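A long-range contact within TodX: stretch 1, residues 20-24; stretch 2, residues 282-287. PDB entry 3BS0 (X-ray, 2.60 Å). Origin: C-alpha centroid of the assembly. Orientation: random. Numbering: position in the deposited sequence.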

# COMPACT_ATOMS: atom_id res chain seq x y z
N SER A 20 11.77 11.56 -3.93
CA SER A 20 11.06 12.68 -3.31
C SER A 20 11.79 13.43 -2.20
O SER A 20 11.24 14.36 -1.62
CB SER A 20 9.74 12.19 -2.72
OG SER A 20 9.93 11.69 -1.39
N SER A 21 13.02 13.05 -1.89
CA SER A 21 13.74 13.69 -0.79
C SER A 21 13.95 15.20 -0.87
O SER A 21 14.03 15.86 0.17
CB SER A 21 15.10 13.02 -0.60
OG SER A 21 15.89 13.16 -1.76
N SER A 22 14.03 15.77 -2.06
CA SER A 22 14.28 17.20 -2.09
C SER A 22 13.97 18.01 -3.34
O SER A 22 14.80 18.82 -3.78
CB SER A 22 15.73 17.43 -1.70
OG SER A 22 16.55 16.45 -2.33
N TYR A 23 12.79 17.82 -3.91
CA TYR A 23 12.38 18.59 -5.08
C TYR A 23 10.85 18.70 -5.10
O TYR A 23 10.17 17.79 -4.63
CB TYR A 23 12.93 17.95 -6.36
CG TYR A 23 12.28 16.67 -6.81
CD1 TYR A 23 11.22 16.69 -7.71
CD2 TYR A 23 12.77 15.43 -6.39
CE1 TYR A 23 10.65 15.51 -8.19
CE2 TYR A 23 12.21 14.23 -6.85
CZ TYR A 23 11.15 14.28 -7.76
OH TYR A 23 10.57 13.12 -8.22
N TYR A 24 10.31 19.79 -5.63
CA TYR A 24 8.86 19.94 -5.65
C TYR A 24 8.14 18.68 -6.14
O TYR A 24 8.27 18.27 -7.29
CB TYR A 24 8.38 21.13 -6.48
CG TYR A 24 6.95 21.50 -6.12
CD1 TYR A 24 6.57 21.65 -4.78
CD2 TYR A 24 5.96 21.64 -7.09
CE1 TYR A 24 5.25 21.91 -4.41
CE2 TYR A 24 4.63 21.91 -6.73
CZ TYR A 24 4.29 22.04 -5.39
OH TYR A 24 2.98 22.26 -5.00
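Stretch 2 282-287: TLGLAH

Close packing between a loop and a β-strand can depend on a glycine in the strand, and TodX offers a compact example. Residues 282–287 form an extended strand that runs past the irregular segment 20–24, and the two stretches advance in the same direction: Ser21 lies nearest Gly284, with CA of Ser21 and CA of Gly284 5.3 Å apart, and Ser22 lies nearest Leu285, with their CA atoms at 6.2 Å. No hydrogen bond joins the two stretches; their direct contacts are van der Waals ones.

Ser21 is the most heavily covered residue. Its CA-to-CB bond points toward the strand, and its OG approaches CA of Gly284 to 3.1 Å. A β-carbon at Gly284 would point toward the loop and fall about 2.1 Å from that OG, a clash; the bare backbone makes the approach possible. Strand alternation then turns Leu285 away and brings Ala286 back toward the loop. The small methyl of Ala286 meets Tyr23, CB to CB at 4.2 Å, an apolar contact beside the obliquely placed ring. Between these two points sits Ser22, whose OG lies 3.9 Å from CA of Leu285 and also donates a weak hydrogen bond to OG of Ser21 (3.4 Å).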

# COMPACT_ATOMS: atom_id res chain seq x y z
N THR A 282 14.97 8.47 5.03
CA THR A 282 15.22 8.65 3.60
C THR A 282 16.25 9.73 3.31
O THR A 282 16.16 10.84 3.83
CB THR A 282 13.92 8.99 2.87
OG1 THR A 282 12.82 8.35 3.52
CG2 THR A 282 14.00 8.52 1.42
N LEU A 283 17.22 9.39 2.46
CA LEU A 283 18.26 10.34 2.10
C LEU A 283 18.37 10.42 0.58
O LEU A 283 18.29 9.40 -0.10
CB LEU A 283 19.60 9.90 2.71
CG LEU A 283 19.69 9.96 4.24
CD1 LEU A 283 21.07 9.54 4.69
CD2 LEU A 283 19.39 11.36 4.73
N GLY A 284 18.53 11.63 0.05
CA GLY A 284 18.64 11.79 -1.39
C GLY A 284 19.16 13.14 -1.88
O GLY A 284 19.53 14.02 -1.09
N LEU A 285 19.18 13.30 -3.20
CA LEU A 285 19.65 14.53 -3.81
C LEU A 285 19.15 14.70 -5.23
O LEU A 285 19.10 13.75 -6.00
CB LEU A 285 21.18 14.58 -3.80
CG LEU A 285 21.95 13.51 -4.59
CD1 LEU A 285 23.00 14.18 -5.47
CD2 LEU A 285 22.61 12.53 -3.62
N ALA A 286 18.78 15.94 -5.57
CA ALA A 286 18.30 16.27 -6.91
C ALA A 286 19.31 17.23 -7.54
O ALA A 286 19.90 18.06 -6.86
CB ALA A 286 16.93 16.93 -6.82
N HIS A 287 19.51 17.10 -8.85
CA HIS A 287 20.45 17.97 -9.56
C HIS A 287 20.02 18.33 -10.97
O HIS A 287 19.52 17.49 -11.72
CB HIS A 287 21.84 17.31 -9.60
CG HIS A 287 22.83 18.06 -10.45
ND1 HIS A 287 23.11 17.71 -11.76
CD2 HIS A 287 23.57 19.17 -10.19
CE1 HIS A 287 23.97 18.58 -12.26
NE2 HIS A 287 24.26 19.47 -11.34